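Local structure of protein OS-9 homolog (Saccharomyces cerevisiae, 2YMA) at residues Ile17-Gly22 against Asp35-Thr40; Thr53-Phe58 against Ile114-Thr119; Arg69-Pro74 against Gly127-Tyr132; Cys85-Glu90 against Leu102-Leu107. The protein is an endoplasmic reticulum lectin of the HRD1 ubiquitin-ligase complex that, with HRD3, recruits misfolded glycoproteins for degradation, this chain being its dimerization domain. One frame throughout, in Å; residues are numbered along the deposited sequence.

Contact 1: Ile17-Gly22 against Asp35-Thr40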
loop_
_atom_site.group_PDB
_atom_site.type_symbol
_atom_site.label_atom_id
_atom_site.label_comp_id
_atom_site.label_asym_id
_atom_site.label_seq_id
_atom_site.Cartn_x
_atom_site.Cartn_y
_atom_site.Cartn_z
ATOM N N ILE A 17 1.488 -21.716 -7.224
ATOM C CA ILE A 17 2.724 -22.227 -6.659
ATOM C C ILE A 17 2.549 -22.336 -5.145
ATOM O O ILE A 17 2.235 -21.355 -4.462
ATOM C CB ILE A 17 3.904 -21.288 -6.971
ATOM C CG1 ILE A 17 4.094 -21.151 -8.486
ATOM C CG2 ILE A 17 5.173 -21.775 -6.285
ATOM C CD1 ILE A 17 5.077 -20.054 -8.884
ATOM N N PHE A 18 2.748 -23.539 -4.633
ATOM C CA PHE A 18 2.560 -23.838 -3.222
ATOM C C PHE A 18 3.587 -23.170 -2.307
ATOM O O PHE A 18 4.791 -23.428 -2.421
ATOM C CB PHE A 18 2.621 -25.352 -3.020
ATOM C CG PHE A 18 2.202 -25.795 -1.656
ATOM C CD1 PHE A 18 0.982 -25.388 -1.133
ATOM C CD2 PHE A 18 3.016 -26.621 -0.895
ATOM C CE1 PHE A 18 0.581 -25.788 0.127
ATOM C CE2 PHE A 18 2.618 -27.033 0.374
ATOM C CZ PHE A 18 1.397 -26.619 0.881
ATOM N N LEU A 19 3.105 -22.329 -1.388
ATOM C CA LEU A 19 3.975 -21.674 -0.409
ATOM C C LEU A 19 3.970 -22.434 0.916
ATOM O O LEU A 19 4.727 -22.128 1.847
ATOM C CB LEU A 19 3.534 -20.231 -0.184
ATOM C CG LEU A 19 3.565 -19.329 -1.421
ATOM C CD1 LEU A 19 3.373 -17.875 -1.010
ATOM C CD2 LEU A 19 4.878 -19.508 -2.160
ATOM N N GLY A 20 3.100 -23.428 1.001
ATOM C CA GLY A 20 2.944 -24.176 2.228
ATOM C C GLY A 20 1.869 -23.593 3.116
ATOM O O GLY A 20 1.324 -22.527 2.824
ATOM N N SER A 21 1.572 -24.305 4.201
ATOM C CA SER A 21 0.569 -23.890 5.180
ATOM C C SER A 21 -0.806 -23.638 4.548
ATOM O O SER A 21 -1.543 -22.778 5.010
ATOM C CB SER A 21 1.035 -22.640 5.937
ATOM O OG SER A 21 2.179 -22.905 6.731
ATOM N N GLY A 22 -1.142 -24.386 3.498
ATOM C CA GLY A 22 -2.395 -24.190 2.780
ATOM C C GLY A 22 -2.498 -22.879 2.009
ATOM O O GLY A 22 -3.602 -22.402 1.734
ATOM N N ASP A 35 -0.021 -10.471 -9.019
ATOM C CA ASP A 35 0.012 -11.706 -8.269
ATOM C C ASP A 35 -1.079 -11.662 -7.194
ATOM O O ASP A 35 -1.397 -10.597 -6.685
ATOM C CB ASP A 35 1.409 -11.894 -7.654
ATOM C CG ASP A 35 2.533 -11.949 -8.717
ATOM O OD1 ASP A 35 2.370 -12.628 -9.757
ATOM O OD2 ASP A 35 3.596 -11.322 -8.507
ATOM N N LYS A 36 -1.673 -12.820 -6.899
ATOM C CA LYS A 36 -2.666 -12.989 -5.842
ATOM C C LYS A 36 -2.166 -14.071 -4.905
ATOM O O LYS A 36 -1.226 -14.797 -5.236
ATOM C CB LYS A 36 -3.978 -13.543 -6.399
ATOM C CG LYS A 36 -4.930 -12.588 -7.035
ATOM C CD LYS A 36 -6.225 -13.353 -7.316
ATOM C CE LYS A 36 -7.297 -12.457 -7.895
ATOM N NZ LYS A 36 -8.518 -13.234 -8.216
ATOM N N LEU A 37 -2.837 -14.216 -3.765
ATOM C CA LEU A 37 -2.602 -15.340 -2.860
ATOM C C LEU A 37 -3.900 -16.119 -2.652
ATOM O O LEU A 37 -4.988 -15.535 -2.557
ATOM C CB LEU A 37 -2.090 -14.863 -1.495
ATOM C CG LEU A 37 -0.738 -14.150 -1.483
ATOM C CD1 LEU A 37 -0.449 -13.555 -0.118
ATOM C CD2 LEU A 37 0.399 -15.050 -1.978
ATOM N N MET A 38 -3.787 -17.439 -2.562
ATOM C CA MET A 38 -4.971 -18.270 -2.361
ATOM C C MET A 38 -4.874 -19.182 -1.147
ATOM O O MET A 38 -3.942 -19.989 -1.020
ATOM C CB MET A 38 -5.268 -19.118 -3.593
ATOM C CG MET A 38 -6.496 -19.993 -3.405
ATOM S SD MET A 38 -6.820 -21.047 -4.828
ATOM C CE MET A 38 -5.373 -22.114 -4.803
ATOM N N VAL A 39 -5.863 -19.062 -0.270
ATOM C CA VAL A 39 -5.903 -19.863 0.944
ATOM C C VAL A 39 -6.787 -21.074 0.709
ATOM O O VAL A 39 -7.917 -20.939 0.239
ATOM C CB VAL A 39 -6.431 -19.045 2.140
ATOM C CG1 VAL A 39 -6.521 -19.912 3.383
ATOM C CG2 VAL A 39 -5.512 -17.860 2.391
ATOM N N THR A 40 -6.262 -22.258 1.012
ATOM C CA THR A 40 -7.010 -23.508 0.841
ATOM C C THR A 40 -7.250 -24.177 2.194
ATOM O O THR A 40 -7.995 -25.145 2.297
ATOM C CB THR A 40 -6.280 -24.483 -0.102
ATOM O OG1 THR A 40 -5.015 -24.847 0.466
ATOM C CG2 THR A 40 -6.031 -23.823 -1.459
#
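Thr40 closes on the carbonyl oxygen of Gly22 with two donors at once, a compact example of how one backbone acceptor can tie a turn to the end of a strand. The amide bond is nearly straight: Thr40 N lies 2.8 Å from Gly22 O, with an N-H...O angle of 171°, and approaches almost along the C=O axis. The hydroxyl comes from another direction. Thr40 OG1 stands 3.1 Å from Gly22 O, above the carbonyl plane; with chi1 at 63° it sits between its own backbone N and carbonyl carbon, on the side from which it can add this second bond. Val39 CA makes a further CA-H...O approach to Gly22 O at 3.5 Å.

At the other end the chemistry is purely apolar. The CB of Leu19 points toward segment 35-40, whereas Leu37 reaches across through the far end of its side chain, and the two meet by single methyls, Leu19 CD1 and Leu37 CD2, 4.2 Å apart. Leu19 also rests on Ala61 and Met65 of helix 52-67, and Val39 on Phe58 of the same helix, which places both strands against one layer.

Strand 23-28 lies between strands 14-20 and 36-39 and pairs antiparallel with both; the Thr40 bonds are made beyond the strand ends. Leu19 and Gly20 both face Ile23 in a classic beta bulge, and Ser21 and Gly22 follow with left-handed backbone angles close to those of a type I′ turn. The whole is typical of a three-stranded antiparallel beta meander, its first hairpin bulged and the residue after its third strand bonded to the turn.

Contact 2: Thr53-Phe58 against Ile114-Thr119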
loop_
_atom_site.group_PDB
_atom_site.type_symbol
_atom_site.label_atom_id
_atom_site.label_comp_id
_atom_site.label_asym_id
_atom_site.label_seq_id
_atom_site.Cartn_x
_atom_site.Cartn_y
_atom_site.Cartn_z
ATOM N N THR A 53 -2.327 -17.735 14.606
ATOM C CA THR A 53 -1.860 -18.747 13.659
ATOM C C THR A 53 -2.032 -18.335 12.185
ATOM O O THR A 53 -1.296 -18.815 11.319
ATOM C CB THR A 53 -2.415 -20.191 13.920
ATOM O OG1 THR A 53 -3.653 -20.126 14.616
ATOM C CG2 THR A 53 -1.432 -21.005 14.735
ATOM N N TYR A 54 -2.991 -17.454 11.911
ATOM C CA TYR A 54 -3.084 -16.827 10.593
ATOM C C TYR A 54 -1.769 -16.117 10.263
ATOM O O TYR A 54 -1.198 -16.298 9.182
ATOM C CB TYR A 54 -4.231 -15.821 10.541
ATOM C CG TYR A 54 -5.629 -16.407 10.487
ATOM C CD1 TYR A 54 -6.084 -17.288 11.466
ATOM C CD2 TYR A 54 -6.510 -16.047 9.467
ATOM C CE1 TYR A 54 -7.381 -17.805 11.426
ATOM C CE2 TYR A 54 -7.814 -16.551 9.420
ATOM C CZ TYR A 54 -8.240 -17.432 10.401
ATOM O OH TYR A 54 -9.521 -17.939 10.351
ATOM N N TYR A 55 -1.277 -15.321 11.208
ATOM C CA TYR A 55 -0.011 -14.615 11.019
ATOM C C TYR A 55 1.173 -15.563 10.921
ATOM O O TYR A 55 2.090 -15.343 10.125
ATOM C CB TYR A 55 0.223 -13.602 12.139
ATOM C CG TYR A 55 -0.765 -12.465 12.098
ATOM C CD1 TYR A 55 -0.579 -11.383 11.240
ATOM C CD2 TYR A 55 -1.898 -12.479 12.901
ATOM C CE1 TYR A 55 -1.488 -10.347 11.199
ATOM C CE2 TYR A 55 -2.812 -11.446 12.863
ATOM C CZ TYR A 55 -2.604 -10.385 12.015
ATOM O OH TYR A 55 -3.525 -9.367 11.988
ATOM N N GLN A 56 1.149 -16.615 11.732
ATOM C CA GLN A 56 2.249 -17.566 11.773
ATOM C C GLN A 56 2.351 -18.380 10.470
ATOM O O GLN A 56 3.450 -18.624 9.964
ATOM C CB GLN A 56 2.149 -18.467 13.007
ATOM C CG GLN A 56 3.508 -18.752 13.651
ATOM C CD GLN A 56 3.926 -17.670 14.621
ATOM O OE1 GLN A 56 3.100 -16.881 15.068
ATOM N NE2 GLN A 56 5.213 -17.627 14.952
ATOM N N LYS A 57 1.208 -18.764 9.912
ATOM C CA LYS A 57 1.199 -19.473 8.640
ATOM C C LYS A 57 1.613 -18.570 7.482
ATOM O O LYS A 57 2.408 -18.956 6.636
ATOM C CB LYS A 57 -0.174 -20.080 8.383
ATOM C CG LYS A 57 -0.511 -21.197 9.342
ATOM C CD LYS A 57 -1.925 -21.715 9.128
ATOM C CE LYS A 57 -2.202 -22.951 9.976
ATOM N NZ LYS A 57 -3.658 -23.279 9.989
ATOM N N PHE A 58 1.072 -17.358 7.453
ATOM C CA PHE A 58 1.411 -16.419 6.399
ATOM C C PHE A 58 2.869 -15.998 6.483
ATOM O O PHE A 58 3.534 -15.842 5.460
ATOM C CB PHE A 58 0.466 -15.216 6.417
ATOM C CG PHE A 58 -0.734 -15.392 5.536
ATOM C CD1 PHE A 58 -1.854 -16.058 5.994
ATOM C CD2 PHE A 58 -0.728 -14.922 4.234
ATOM C CE1 PHE A 58 -2.959 -16.234 5.179
ATOM C CE2 PHE A 58 -1.818 -15.102 3.413
ATOM C CZ PHE A 58 -2.944 -15.757 3.889
ATOM N N ILE A 114 3.341 -7.899 8.622
ATOM C CA ILE A 114 2.190 -8.222 7.784
ATOM C C ILE A 114 0.894 -7.771 8.444
ATOM O O ILE A 114 0.771 -7.768 9.668
ATOM C CB ILE A 114 2.137 -9.711 7.351
ATOM C CG1 ILE A 114 1.961 -10.637 8.552
ATOM C CG2 ILE A 114 3.389 -10.078 6.541
ATOM C CD1 ILE A 114 2.189 -12.118 8.209
ATOM N N PHE A 115 -0.058 -7.351 7.621
ATOM C CA PHE A 115 -1.296 -6.792 8.118
ATOM C C PHE A 115 -2.385 -7.277 7.185
ATOM O O PHE A 115 -2.206 -7.293 5.965
ATOM C CB PHE A 115 -1.219 -5.258 8.112
ATOM C CG PHE A 115 -2.467 -4.554 8.641
ATOM C CD1 PHE A 115 -3.512 -4.212 7.784
ATOM C CD2 PHE A 115 -2.570 -4.197 9.984
ATOM C CE1 PHE A 115 -4.651 -3.551 8.260
ATOM C CE2 PHE A 115 -3.705 -3.528 10.471
ATOM C CZ PHE A 115 -4.750 -3.212 9.609
ATOM N N PHE A 116 -3.498 -7.705 7.764
ATOM C CA PHE A 116 -4.652 -8.097 6.979
ATOM C C PHE A 116 -5.667 -6.968 6.990
ATOM O O PHE A 116 -6.108 -6.528 8.048
ATOM C CB PHE A 116 -5.267 -9.373 7.540
ATOM C CG PHE A 116 -4.340 -10.558 7.509
ATOM C CD1 PHE A 116 -3.956 -11.121 6.306
ATOM C CD2 PHE A 116 -3.866 -11.118 8.692
ATOM C CE1 PHE A 116 -3.111 -12.224 6.282
ATOM C CE2 PHE A 116 -3.018 -12.223 8.677
ATOM C CZ PHE A 116 -2.643 -12.775 7.469
ATOM N N ASN A 117 -6.024 -6.495 5.805
ATOM C CA ASN A 117 -6.924 -5.364 5.682
ATOM C C ASN A 117 -8.158 -5.765 4.877
ATOM O O ASN A 117 -8.130 -5.786 3.635
ATOM C CB ASN A 117 -6.202 -4.173 5.037
ATOM C CG ASN A 117 -6.990 -2.870 5.160
ATOM O OD1 ASN A 117 -8.228 -2.864 5.152
ATOM N ND2 ASN A 117 -6.270 -1.762 5.274
ATOM N N LYS A 118 -9.237 -6.085 5.596
ATOM C CA LYS A 118 -10.421 -6.687 4.989
ATOM C C LYS A 118 -11.189 -5.684 4.129
ATOM O O LYS A 118 -12.001 -6.070 3.285
ATOM C CB LYS A 118 -11.334 -7.291 6.063
ATOM N N THR A 119 -10.921 -4.396 4.331
ATOM C CA THR A 119 -11.705 -3.352 3.665
ATOM C C THR A 119 -10.951 -2.616 2.569
ATOM O O THR A 119 -11.529 -1.816 1.842
ATOM C CB THR A 119 -12.253 -2.324 4.668
ATOM O OG1 THR A 119 -11.164 -1.766 5.414
ATOM C CG2 THR A 119 -13.235 -2.999 5.624
HETATM O O HOH W 1 -4.121 -7.090 10.824
#
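Phe116 reaches from strand 114-117 to meet two rings of the helix, Tyr55 and Phe58, in different ways. Toward Phe58 it presents an edge: the pair is edge-to-face, with planes at 77°, and Phe116 CZ comes within 3.7 Å of Phe58 CD1 on the face of that ring. Toward Tyr55 the relation is oblique, the planes inclined at 48°. Here Phe116 CE2 lies over one face of the tyrosine, off toward its rim, 3.5 Å from Tyr55 CE1, as the two side chains slide past each other in opposite directions.

Ile114 fills in beside the rings. Its CG1 stands in the plane of the Tyr55 ring, at the edge, 3.8 Å from Tyr55 CD1. The CD1 of Ile114 goes on to the helix, 4.0 Å from Phe58 CB. At the far end of the tyrosine, Tyr55 OH is hydrogen-bonded at 2.6 Å to a water that also accepts from Phe116 N, a polar bridge beside an otherwise apolar cluster.

A second shell surrounds the cluster. Trp47 meets both Tyr54 and Phe116 edge-to-face, while Leu37 and Val39 of strand 36-39 pack on Phe58. Strand 112-117 is itself paired with strand 98-106, whose Leu102 touches Phe116 and Ile114. The axis of segment 53-58 runs at 122° to strand 114-117; helix 52-67 covers one side of the sheet, touching strands 36-39 and 112-117.

Contact 3: Arg69-Pro74 against Gly127-Tyr132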
loop_
_atom_site.group_PDB
_atom_site.type_symbol
_atom_site.label_atom_id
_atom_site.label_comp_id
_atom_site.label_asym_id
_atom_site.label_seq_id
_atom_site.Cartn_x
_atom_site.Cartn_y
_atom_site.Cartn_z
ATOM N N ARG A 69 12.238 -16.308 -4.797
ATOM C CA ARG A 69 12.484 -15.120 -5.616
ATOM C C ARG A 69 11.362 -14.870 -6.634
ATOM O O ARG A 69 11.620 -14.476 -7.772
ATOM C CB ARG A 69 13.836 -15.219 -6.338
ATOM C CG ARG A 69 15.052 -14.968 -5.461
ATOM C CD ARG A 69 16.337 -15.421 -6.165
ATOM N NE ARG A 69 16.771 -16.756 -5.751
ATOM C CZ ARG A 69 17.339 -17.644 -6.560
ATOM N NH1 ARG A 69 17.536 -17.348 -7.834
ATOM N NH2 ARG A 69 17.703 -18.830 -6.095
ATOM N N LEU A 70 10.120 -15.081 -6.213
ATOM C CA LEU A 70 8.974 -14.947 -7.107
ATOM C C LEU A 70 8.618 -13.497 -7.419
ATOM O O LEU A 70 7.990 -13.215 -8.442
ATOM C CB LEU A 70 7.751 -15.648 -6.506
ATOM C CG LEU A 70 7.909 -17.147 -6.286
ATOM C CD1 LEU A 70 6.650 -17.707 -5.690
ATOM C CD2 LEU A 70 8.224 -17.810 -7.619
ATOM N N VAL A 71 8.981 -12.567 -6.543
ATOM C CA VAL A 71 8.553 -11.200 -6.789
ATOM C C VAL A 71 9.697 -10.287 -7.194
ATOM O O VAL A 71 10.814 -10.348 -6.660
ATOM C CB VAL A 71 7.690 -10.558 -5.637
ATOM C CG1 VAL A 71 6.916 -11.590 -4.845
ATOM C CG2 VAL A 71 8.508 -9.667 -4.769
ATOM N N SER A 72 9.400 -9.448 -8.175
ATOM C CA SER A 72 10.357 -8.476 -8.653
ATOM C C SER A 72 9.756 -7.071 -8.573
ATOM O O SER A 72 8.535 -6.884 -8.710
ATOM C CB SER A 72 10.751 -8.802 -10.091
ATOM O OG SER A 72 9.631 -8.696 -10.953
ATOM N N LEU A 73 10.634 -6.100 -8.342
ATOM C CA LEU A 73 10.283 -4.689 -8.284
ATOM C C LEU A 73 9.772 -4.183 -9.622
ATOM O O LEU A 73 9.910 -4.846 -10.652
ATOM C CB LEU A 73 11.505 -3.873 -7.848
ATOM C CG LEU A 73 12.092 -4.361 -6.519
ATOM C CD1 LEU A 73 13.415 -3.680 -6.223
ATOM C CD2 LEU A 73 11.077 -4.143 -5.382
ATOM N N PRO A 74 9.148 -3.009 -9.607
ATOM C CA PRO A 74 8.611 -2.431 -10.837
ATOM C C PRO A 74 9.708 -2.095 -11.842
ATOM O O PRO A 74 9.412 -1.994 -13.027
ATOM C CB PRO A 74 7.912 -1.166 -10.346
ATOM C CG PRO A 74 7.558 -1.464 -8.939
ATOM C CD PRO A 74 8.689 -2.290 -8.410
ATOM N N GLY A 127 -0.654 -2.296 -9.534
ATOM C CA GLY A 127 0.229 -3.423 -9.343
ATOM C C GLY A 127 0.243 -3.841 -7.879
ATOM O O GLY A 127 -0.615 -3.436 -7.102
ATOM N N ASN A 128 1.224 -4.659 -7.516
ATOM C CA ASN A 128 1.385 -5.170 -6.164
ATOM C C ASN A 128 2.176 -4.230 -5.261
ATOM O O ASN A 128 2.063 -4.307 -4.037
ATOM C CB ASN A 128 2.087 -6.549 -6.194
ATOM C CG ASN A 128 1.215 -7.647 -6.800
ATOM O OD1 ASN A 128 1.436 -8.078 -7.937
ATOM N ND2 ASN A 128 0.214 -8.106 -6.038
ATOM N N PHE A 129 3.008 -3.374 -5.847
ATOM C CA PHE A 129 3.822 -2.465 -5.039
ATOM C C PHE A 129 3.200 -1.099 -4.865
ATOM O O PHE A 129 2.799 -0.453 -5.826
ATOM C CB PHE A 129 5.216 -2.293 -5.610
ATOM C CG PHE A 129 6.085 -3.484 -5.440
ATOM C CD1 PHE A 129 6.841 -3.645 -4.296
ATOM C CD2 PHE A 129 6.156 -4.450 -6.433
ATOM C CE1 PHE A 129 7.659 -4.761 -4.147
ATOM C CE2 PHE A 129 6.980 -5.545 -6.295
ATOM C CZ PHE A 129 7.725 -5.705 -5.151
ATOM N N LEU A 130 3.111 -0.675 -3.613
ATOM C CA LEU A 130 2.752 0.694 -3.297
ATOM C C LEU A 130 4.044 1.522 -3.297
ATOM O O LEU A 130 4.082 2.640 -3.817
ATOM C CB LEU A 130 2.062 0.761 -1.934
ATOM C CG LEU A 130 1.809 2.166 -1.397
ATOM C CD1 LEU A 130 0.964 2.960 -2.384
ATOM C CD2 LEU A 130 1.158 2.099 -0.037
ATOM N N SER A 131 5.106 0.945 -2.741
ATOM C CA SER A 131 6.378 1.630 -2.638
ATOM C C SER A 131 7.526 0.631 -2.471
ATOM O O SER A 131 7.312 -0.527 -2.105
ATOM C CB SER A 131 6.351 2.623 -1.463
ATOM O OG SER A 131 6.586 1.984 -0.214
ATOM N N TYR A 132 8.747 1.089 -2.736
ATOM C CA TYR A 132 9.933 0.263 -2.534
ATOM C C TYR A 132 11.188 1.116 -2.402
ATOM O O TYR A 132 11.184 2.306 -2.695
ATOM C CB TYR A 132 10.106 -0.739 -3.679
ATOM C CG TYR A 132 10.279 -0.077 -5.014
ATOM C CD1 TYR A 132 9.177 0.314 -5.764
ATOM C CD2 TYR A 132 11.544 0.173 -5.524
ATOM C CE1 TYR A 132 9.336 0.926 -6.990
ATOM C CE2 TYR A 132 11.711 0.780 -6.744
ATOM C CZ TYR A 132 10.607 1.155 -7.474
ATOM O OH TYR A 132 10.782 1.765 -8.695
#
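Pro74 turns its CD to the faces of two aromatic rings, Phe129 and Tyr132, and makes a CH-pi contact with each. Pro74 CD lies 4.3 Å from the centroid of the Phe129 ring and 4.0 Å from that of Tyr132, less than 30° off the normal in both cases. Against the tyrosine the proline ring also uses Pro74 CG, which is 3.6 Å from Tyr132 CE1. The tyrosine is placed for this by its chi1 of 61°, which sets Tyr132 CG between the backbone N and the carbonyl carbon.

The two aromatics reach the same proline because the chain between them is irregular: Leu130 and Ser131 both face Val86 in a classic beta bulge, where the strand turns a corner. The bulge also serves the dimer, as Leu130 O accepts from Asn117 ND2 of the second subunit and the Tyr132 ring meets Phe115 of that subunit.

Phe129, with 86 Å² buried here, touches three further residues of the loop. Leu73 CD2 comes within 3.7 Å of Phe129 CE1 and also reaches Tyr132 CB, at 3.9 Å. Val71 CG2 lies 4.1 Å from Phe129 CZ, and Ser72 O lies close to Phe129 CE2. Within the fold the Phe129 ring further meets Trp87 edge-to-face.

Contact 4: Cys85-Glu90 against Leu102-Leu107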
loop_
_atom_site.group_PDB
_atom_site.type_symbol
_atom_site.label_atom_id
_atom_site.label_comp_id
_atom_site.label_asym_id
_atom_site.label_seq_id
_atom_site.Cartn_x
_atom_site.Cartn_y
_atom_site.Cartn_z
ATOM N N CYS A 85 10.141 -2.500 1.209
ATOM C CA CYS A 85 9.004 -2.235 0.334
ATOM C C CYS A 85 7.683 -2.328 1.062
ATOM O O CYS A 85 7.624 -2.774 2.206
ATOM C CB CYS A 85 8.987 -3.252 -0.806
ATOM S SG CYS A 85 8.619 -4.956 -0.239
ATOM N N VAL A 86 6.628 -1.891 0.379
ATOM C CA VAL A 86 5.272 -2.197 0.770
ATOM C C VAL A 86 4.611 -2.911 -0.404
ATOM O O VAL A 86 4.430 -2.332 -1.488
ATOM C CB VAL A 86 4.452 -0.942 1.150
ATOM C CG1 VAL A 86 2.990 -1.323 1.351
ATOM C CG2 VAL A 86 5.000 -0.340 2.404
ATOM N N TRP A 87 4.274 -4.176 -0.176
ATOM C CA TRP A 87 3.777 -5.063 -1.221
ATOM C C TRP A 87 2.381 -5.526 -0.814
ATOM O O TRP A 87 2.163 -5.900 0.342
ATOM C CB TRP A 87 4.745 -6.251 -1.377
ATOM C CG TRP A 87 4.380 -7.279 -2.445
ATOM C CD1 TRP A 87 4.709 -7.241 -3.782
ATOM C CD2 TRP A 87 3.646 -8.498 -2.253
ATOM N NE1 TRP A 87 4.220 -8.358 -4.423
ATOM C CE2 TRP A 87 3.566 -9.142 -3.513
ATOM C CE3 TRP A 87 3.051 -9.109 -1.139
ATOM C CZ2 TRP A 87 2.907 -10.366 -3.688
ATOM C CZ3 TRP A 87 2.400 -10.331 -1.314
ATOM C CH2 TRP A 87 2.330 -10.942 -2.580
ATOM N N LEU A 88 1.433 -5.486 -1.747
ATOM C CA LEU A 88 0.034 -5.804 -1.439
ATOM C C LEU A 88 -0.488 -6.858 -2.380
ATOM O O LEU A 88 -0.132 -6.877 -3.554
ATOM C CB LEU A 88 -0.888 -4.594 -1.655
ATOM C CG LEU A 88 -0.702 -3.184 -1.135
ATOM C CD1 LEU A 88 0.568 -2.565 -1.697
ATOM C CD2 LEU A 88 -1.926 -2.401 -1.583
ATOM N N ALA A 89 -1.398 -7.684 -1.883
ATOM C CA ALA A 89 -2.036 -8.697 -2.710
ATOM C C ALA A 89 -3.395 -9.076 -2.144
ATOM O O ALA A 89 -3.581 -9.135 -0.914
ATOM C CB ALA A 89 -1.135 -9.934 -2.822
ATOM N N GLU A 90 -4.351 -9.310 -3.041
ATOM C CA GLU A 90 -5.633 -9.873 -2.644
ATOM C C GLU A 90 -5.412 -11.296 -2.159
ATOM O O GLU A 90 -4.625 -12.061 -2.739
ATOM C CB GLU A 90 -6.623 -9.907 -3.812
ATOM C CG GLU A 90 -6.984 -8.557 -4.399
ATOM C CD GLU A 90 -8.080 -8.664 -5.451
ATOM O OE1 GLU A 90 -8.735 -9.728 -5.529
ATOM O OE2 GLU A 90 -8.290 -7.685 -6.199
ATOM N N LEU A 102 -3.647 -8.537 1.840
ATOM C CA LEU A 102 -2.431 -8.734 2.611
ATOM C C LEU A 102 -1.497 -7.562 2.352
ATOM O O LEU A 102 -1.206 -7.216 1.208
ATOM C CB LEU A 102 -1.761 -10.058 2.224
ATOM C CG LEU A 102 -0.638 -10.686 3.067
ATOM C CD1 LEU A 102 0.681 -10.458 2.432
ATOM C CD2 LEU A 102 -0.609 -10.201 4.503
ATOM N N SER A 103 -1.058 -6.932 3.429
ATOM C CA SER A 103 -0.044 -5.900 3.347
ATOM C C SER A 103 1.257 -6.457 3.905
ATOM O O SER A 103 1.306 -6.897 5.056
ATOM C CB SER A 103 -0.479 -4.669 4.153
ATOM O OG SER A 103 0.559 -3.705 4.231
ATOM N N LEU A 104 2.311 -6.426 3.089
ATOM C CA LEU A 104 3.632 -6.906 3.500
ATOM C C LEU A 104 4.609 -5.747 3.498
ATOM O O LEU A 104 4.880 -5.145 2.454
ATOM C CB LEU A 104 4.140 -8.005 2.548
ATOM C CG LEU A 104 5.622 -8.349 2.736
ATOM C CD1 LEU A 104 5.906 -8.847 4.166
ATOM C CD2 LEU A 104 6.080 -9.359 1.697
ATOM N N ASN A 105 5.145 -5.436 4.670
ATOM C CA ASN A 105 6.007 -4.275 4.809
ATOM C C ASN A 105 7.391 -4.728 5.201
ATOM O O ASN A 105 7.678 -4.983 6.373
ATOM C CB ASN A 105 5.442 -3.273 5.835
ATOM C CG ASN A 105 6.280 -1.990 5.946
ATOM O OD1 ASN A 105 7.179 -1.726 5.132
ATOM N ND2 ASN A 105 5.975 -1.181 6.958
ATOM N N ILE A 106 8.251 -4.843 4.206
ATOM C CA ILE A 106 9.596 -5.290 4.468
ATOM C C ILE A 106 10.443 -4.096 4.876
ATOM O O ILE A 106 10.553 -3.106 4.147
ATOM C CB ILE A 106 10.167 -6.002 3.264
ATOM C CG1 ILE A 106 9.304 -7.226 2.962
ATOM C CG2 ILE A 106 11.619 -6.368 3.520
ATOM C CD1 ILE A 106 9.769 -8.020 1.776
ATOM N N LEU A 107 11.024 -4.196 6.063
ATOM C CA LEU A 107 11.687 -3.065 6.680
ATOM C C LEU A 107 13.182 -3.114 6.421
ATOM O O LEU A 107 13.818 -2.082 6.202
ATOM C CB LEU A 107 11.384 -3.074 8.172
ATOM C CG LEU A 107 9.871 -3.084 8.407
ATOM C CD1 LEU A 107 9.531 -3.609 9.781
ATOM C CD2 LEU A 107 9.289 -1.701 8.195
#
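Trp87 leans against two leucines of the partner strand, and its side chain can be followed outward atom by atom. Trp87 CB starts 4.0 Å from Leu104 O. Trp87 CG is anti to the backbone N (chi1 180°), and from there the indole presents its six-membered ring to segment 102-107 by the edge: Trp87 CE3 lies 4.0 Å from Leu104 CB, and Trp87 CZ3, one atom farther on, 4.1 Å from Leu102 CD1. On the five-membered side Trp87 NE1 lies close to Asn128 CB.

This packing rides on a regular antiparallel pairing. Cys85 with Ile106, Trp87 with Leu104 and Ala89 with Leu102 are hydrogen-bonded pairs, each contributing two backbone bonds; that from Leu104 N to Trp87 O is 2.8 Å. Side chains of these pairs share one face, on which Cys85 SG touches Ile106 CD1 at 3.8 Å, and Trp87 and Leu104 go on to Met65 of helix 52-67.

The other face carries Val86, Leu88, Ser103 and Asn105, and it turns to the second subunit. Leu130 of that subunit packs on the first three, while Asn105 ND2 is hydrogen-bonded to Asn105 OD1 of the second subunit. Within the chain Val86 CG2 lies 3.8 Å from Asn105 OD1. The arrangement is that of an antiparallel beta hairpin, one face in the domain core and the other in the interface of the Yos9 homodimer.

The four contacts divide one domain between backbone bonding and side-chain packing. Contact 4 is buried, a directly paired hairpin whose strand 84-92 has 98-106 along one edge, and 129-133 and then 36-39 in succession along the other. Contact 2 is likewise buried but relies on aromatic packing, its strand extending the same sheet beside 102-106 while its helix also covers contact 1 through Phe58. Contacts 1 and 3 are only partly buried: a polar grip on a turn in the first, proline against rings in the second, their centres about 17 Å apart. Contacts 2, 3 and 4 all reach the second subunit, whereas contact 1 stays within its own chain.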